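Local atomic coordinates of TSSL (Francisella novicida, PDB entry 4ACK), a protein that is a DotU-family (TssL) component of the type VI secretion system and probably belongs to its membrane-associated complex, this being its cytoplasmic domain. Residues S41-F44 with L45-L49; E51-S54 with E55-K59. One frame throughout, in Å; residues are numbered along the deposited sequence. Where two conformers were deposited one is given.

Interaction 1: S41-F44 with L45-L49; sequences SIFF and LQEEL
Two successive turns of helix 30-52 of this all-helical DotU-family domain meet here, with Ser41, Ile42, Phe43 and Phe44 each accepting a backbone hydrogen bond from the residue four places on. Leu45 N donates to Ser41 O at 2.9 Å, and Glu48 N donates to Phe44 O. The straightest bond runs from Gln46 N to Ile42 O, at 2.8 Å and 173°. Glu47 N completes the set on Phe43 O.

On the inner side, Gln46 extends its chain past Ile42. Gln46 CG lies 3.5 Å from Ile42 O, and the amide end of Gln46 passes the CG2 branch of Ile42. Gln46 NE2 is hydrogen-bonded to the hydroxyl of Tyr94, which ties the amide to helix 89-94. Ile42 and Leu45 are buried. Ile42 packs on Ile13 and Leu66, and Leu45 on Glu6, so this side of the helix faces its neighbours in the bundle.

The outer side carries Phe43, Phe44 and Glu47, all exposed. Phe43 has CG anti to its backbone N (chi1 -180°), which brings the end of its ring back to Glu47. Phe44 instead lies alongside Glu47. The Glu47 carboxylate plane stands about 70° from both ring planes. Glu47 OE1 is 3.9 Å from Phe43 CE1, and Glu47 OE2 is 4.1 Å from Phe44 CD1.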
loop_
_atom_site.group_PDB
_atom_site.type_symbol
_atom_site.label_atom_id
_atom_site.label_comp_id
_atom_site.label_asym_id
_atom_site.label_seq_id
_atom_site.Cartn_x
_atom_site.Cartn_y
_atom_site.Cartn_z
ATOM N N SER A 41 -8.130 -8.807 6.275
ATOM C CA SER A 41 -8.179 -8.511 4.855
ATOM C C SER A 41 -6.871 -8.879 4.076
ATOM O O SER A 41 -6.933 -9.370 2.960
ATOM C CB SER A 41 -8.494 -7.043 4.669
ATOM O OG SER A 41 -9.864 -6.852 4.882
ATOM N N ILE A 42 -5.720 -8.673 4.700
ATOM C CA ILE A 42 -4.447 -9.036 4.101
ATOM C C ILE A 42 -4.327 -10.545 3.945
ATOM O O ILE A 42 -3.931 -11.009 2.868
ATOM C CB ILE A 42 -3.217 -8.459 4.858
ATOM C CG1 ILE A 42 -3.258 -6.924 4.881
ATOM C CG2 ILE A 42 -1.851 -8.984 4.281
ATOM C CD1 ILE A 42 -3.308 -6.274 3.531
ATOM N N PHE A 43 -4.680 -11.292 4.988
ATOM C CA PHE A 43 -4.709 -12.756 4.911
ATOM C C PHE A 43 -5.488 -13.325 3.702
ATOM O O PHE A 43 -4.955 -14.199 2.983
ATOM C CB PHE A 43 -5.251 -13.422 6.161
ATOM C CG PHE A 43 -5.262 -14.935 6.054
ATOM C CD1 PHE A 43 -6.328 -15.604 5.439
ATOM C CD2 PHE A 43 -4.151 -15.688 6.486
ATOM C CE1 PHE A 43 -6.312 -17.008 5.286
ATOM C CE2 PHE A 43 -4.127 -17.121 6.347
ATOM C CZ PHE A 43 -5.209 -17.766 5.755
ATOM N N PHE A 44 -6.719 -12.827 3.504
ATOM C CA PHE A 44 -7.563 -13.168 2.362
ATOM C C PHE A 44 -6.970 -12.649 1.032
ATOM O O PHE A 44 -7.109 -13.290 -0.020
ATOM C CB PHE A 44 -9.021 -12.620 2.536
ATOM C CG PHE A 44 -9.886 -13.338 3.620
ATOM C CD1 PHE A 44 -10.397 -14.639 3.408
ATOM C CD2 PHE A 44 -10.244 -12.676 4.824
ATOM C CE1 PHE A 44 -11.211 -15.291 4.402
ATOM C CE2 PHE A 44 -11.044 -13.317 5.822
ATOM C CZ PHE A 44 -11.531 -14.627 5.601
ATOM N N LEU A 45 -6.405 -11.446 1.035
ATOM C CA LEU A 45 -5.769 -10.917 -0.172
ATOM C C LEU A 45 -4.607 -11.860 -0.536
ATOM O O LEU A 45 -4.549 -12.308 -1.618
ATOM C CB LEU A 45 -5.286 -9.463 -0.042
ATOM C CG LEU A 45 -4.644 -8.772 -1.278
ATOM C CD1 LEU A 45 -5.509 -8.842 -2.644
ATOM C CD2 LEU A 45 -4.291 -7.279 -0.919
ATOM N N GLN A 46 -3.712 -12.171 0.373
ATOM C CA GLN A 46 -2.627 -13.013 0.016
ATOM C C GLN A 46 -3.128 -14.386 -0.463
ATOM O O GLN A 46 -2.869 -14.790 -1.583
ATOM C CB GLN A 46 -1.673 -13.139 1.168
ATOM C CG GLN A 46 -0.847 -11.839 1.432
ATOM C CD GLN A 46 0.095 -12.035 2.606
ATOM O OE1 GLN A 46 -0.320 -12.572 3.626
ATOM N NE2 GLN A 46 1.378 -11.664 2.450
ATOM N N GLU A 47 -3.879 -15.074 0.370
ATOM C CA GLU A 47 -4.414 -16.373 -0.014
ATOM C C GLU A 47 -5.014 -16.347 -1.439
ATOM O O GLU A 47 -4.730 -17.205 -2.264
ATOM C CB GLU A 47 -5.435 -16.854 1.044
ATOM C CG GLU A 47 -6.485 -17.817 0.469
ATOM C CD GLU A 47 -7.433 -18.369 1.508
ATOM O OE1 GLU A 47 -7.031 -19.323 2.231
ATOM O OE2 GLU A 47 -8.573 -17.848 1.601
ATOM N N GLU A 48 -5.789 -15.335 -1.754
ATOM C CA GLU A 48 -6.431 -15.291 -3.068
ATOM C C GLU A 48 -5.414 -15.051 -4.179
ATOM O O GLU A 48 -5.410 -15.770 -5.201
ATOM C CB GLU A 48 -7.532 -14.240 -3.078
ATOM C CG GLU A 48 -8.476 -14.315 -4.192
ATOM C CD GLU A 48 -9.553 -15.467 -4.034
ATOM O OE1 GLU A 48 -9.626 -16.147 -2.965
ATOM O OE2 GLU A 48 -10.307 -15.639 -5.013
ATOM N N LEU A 49 -4.507 -14.084 -3.987
ATOM C CA LEU A 49 -3.482 -13.842 -5.058
ATOM C C LEU A 49 -2.580 -15.033 -5.260
ATOM O O LEU A 49 -2.218 -15.318 -6.365
ATOM C CB LEU A 49 -2.588 -12.649 -4.756
ATOM C CG LEU A 49 -3.359 -11.345 -4.773
ATOM C CD1 LEU A 49 -2.381 -10.282 -4.138
ATOM C CD2 LEU A 49 -3.783 -11.030 -6.185
#

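Interaction 2: E51-S54 with E55-K59; sequences EKYS and ETVCK
Ser54 is the N-cap of helix 55-79, and it meets Val57 and Cys58 in the first turn of that helix. The connection from helix 30-52 is short and ends at this residue.

Two hydrogen bonds join the segments. The side chain of Ser54 caps the helix by accepting from Val57 N. This bond is weak, with 3.4 Å between Ser54 OG and Val57 N, although it is nearly straight at 167°. The serine torsion sets OG between the backbone N and the carbonyl carbon (chi1 55°), which places Ser54 OG toward Val57 N, the donor of the cap. The backbone bond is shorter: Cys58 N lies 3.0 Å from Ser54 O. It is the first i to i+4 bond counted from the cap.

The apolar contacts centre on Tyr53, just before the cap. Tyr53 CB touches Val57 CG1 at 3.7 Å. Val57 CG1 is also 3.8 Å from Tyr53 CG and approaches the ring obliquely. Val57 CG2 turns to the cap instead, 3.5 Å from Ser54 OG. One face of the tyrosine ring is covered by Lys52 CB, 3.9 Å above the centre of the Tyr53 ring.

Polar ends extend the contact to the N-terminal residues. Tyr53 OH is hydrogen-bonded to Asp3, and Lys52 NZ forms salt bridges with Asp3 and Glu6. The chemistry implies a helix start that combines one good backbone bond, apolar packing of Tyr53 on Val57 and a weak serine cap.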
loop_
_atom_site.group_PDB
_atom_site.type_symbol
_atom_site.label_atom_id
_atom_site.label_comp_id
_atom_site.label_asym_id
_atom_site.label_seq_id
_atom_site.Cartn_x
_atom_site.Cartn_y
_atom_site.Cartn_z
ATOM N N GLU A 51 -3.151 -18.039 -5.295
ATOM C CA GLU A 51 -3.758 -19.157 -6.015
ATOM C C GLU A 51 -3.330 -19.000 -7.471
ATOM O O GLU A 51 -3.115 -19.992 -8.154
ATOM C CB GLU A 51 -5.277 -19.221 -5.767
ATOM C CG GLU A 51 -6.144 -20.340 -6.483
ATOM C CD GLU A 51 -5.442 -21.705 -6.833
ATOM O OE1 GLU A 51 -5.055 -22.468 -5.909
ATOM O OE2 GLU A 51 -5.351 -22.041 -8.052
ATOM N N LYS A 52 -3.086 -17.763 -7.900
ATOM C CA LYS A 52 -2.788 -17.466 -9.291
ATOM C C LYS A 52 -1.358 -17.027 -9.599
ATOM O O LYS A 52 -0.876 -17.236 -10.703
ATOM C CB LYS A 52 -3.714 -16.331 -9.809
ATOM C CG LYS A 52 -5.195 -16.686 -9.827
ATOM C CD LYS A 52 -6.042 -15.417 -10.118
ATOM C CE LYS A 52 -6.655 -14.894 -8.848
ATOM N NZ LYS A 52 -7.704 -13.895 -9.139
ATOM N N TYR A 53 -0.694 -16.387 -8.648
ATOM C CA TYR A 53 0.509 -15.557 -8.956
ATOM C C TYR A 53 1.698 -16.072 -8.202
ATOM O O TYR A 53 1.531 -16.708 -7.155
ATOM C CB TYR A 53 0.248 -14.077 -8.617
ATOM C CG TYR A 53 -0.801 -13.480 -9.512
ATOM C CD1 TYR A 53 -0.690 -13.585 -10.916
ATOM C CD2 TYR A 53 -1.945 -12.831 -8.975
ATOM C CE1 TYR A 53 -1.690 -13.075 -11.759
ATOM C CE2 TYR A 53 -2.922 -12.267 -9.820
ATOM C CZ TYR A 53 -2.795 -12.401 -11.184
ATOM O OH TYR A 53 -3.770 -11.863 -12.015
ATOM N N SER A 54 2.894 -15.804 -8.706
ATOM C CA SER A 54 4.097 -16.180 -7.935
ATOM C C SER A 54 4.167 -15.336 -6.649
ATOM O O SER A 54 3.492 -14.316 -6.498
ATOM C CB SER A 54 5.372 -15.901 -8.731
ATOM O OG SER A 54 5.403 -14.545 -9.153
ATOM N N GLU A 55 5.040 -15.749 -5.748
ATOM C CA GLU A 55 5.289 -15.026 -4.529
ATOM C C GLU A 55 5.740 -13.622 -4.783
ATOM O O GLU A 55 5.342 -12.704 -4.040
ATOM C CB GLU A 55 6.388 -15.727 -3.704
ATOM C CG GLU A 55 5.968 -17.135 -3.186
ATOM C CD GLU A 55 6.192 -17.261 -1.692
ATOM O OE1 GLU A 55 6.107 -16.206 -0.993
ATOM O OE2 GLU A 55 6.452 -18.398 -1.228
ATOM N N THR A 56 6.594 -13.431 -5.787
ATOM C CA THR A 56 7.129 -12.077 -6.093
ATOM C C THR A 56 5.997 -11.143 -6.529
ATOM O O THR A 56 5.849 -10.019 -6.021
ATOM C CB THR A 56 8.226 -12.128 -7.197
ATOM O OG1 THR A 56 9.294 -12.933 -6.735
ATOM C CG2 THR A 56 8.754 -10.741 -7.578
ATOM N N VAL A 57 5.166 -11.629 -7.451
ATOM C CA VAL A 57 3.995 -10.846 -7.930
ATOM C C VAL A 57 3.021 -10.537 -6.762
ATOM O O VAL A 57 2.569 -9.404 -6.610
ATOM C CB VAL A 57 3.287 -11.524 -9.139
ATOM C CG1 VAL A 57 1.961 -10.874 -9.422
ATOM C CG2 VAL A 57 4.224 -11.475 -10.384
ATOM N N CYS A 58 2.733 -11.511 -5.920
ATOM C CA CYS A 58 1.878 -11.272 -4.777
ATOM C C CYS A 58 2.492 -10.175 -3.893
ATOM O O CYS A 58 1.811 -9.218 -3.523
ATOM C CB CYS A 58 1.673 -12.549 -3.990
ATOM S SG CYS A 58 0.719 -13.810 -4.929
ATOM N N LYS A 59 3.781 -10.311 -3.587
ATOM C CA LYS A 59 4.489 -9.214 -2.884
ATOM C C LYS A 59 4.408 -7.862 -3.597
ATOM O O LYS A 59 4.216 -6.838 -2.954
ATOM C CB LYS A 59 5.944 -9.588 -2.588
ATOM C CG LYS A 59 6.824 -8.392 -2.081
ATOM C CD LYS A 59 8.228 -8.911 -1.679
ATOM C CE LYS A 59 9.084 -9.054 -2.994
ATOM N NZ LYS A 59 10.474 -9.222 -2.666
#

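Interactions 1 and 2 follow one another along the chain, with centres about 11 Å apart. Both use helix 30-52: interaction 1 lies within it, while interaction 2 joins the weakly bonded last part of helix 30-52 to the start of helix 55-79. Interaction 1 is partly buried, with one side in the helix bundle. Interaction 2 is a surface contact in which Cys58 is the buried residue. Regular backbone bonds dominate the first. The second has a single backbone bond, a weak side-chain cap and apolar packing before the new helix. In the modelled conformer of Cys58 its sulfur packs on Leu49, a tentative link because a second conformer exists.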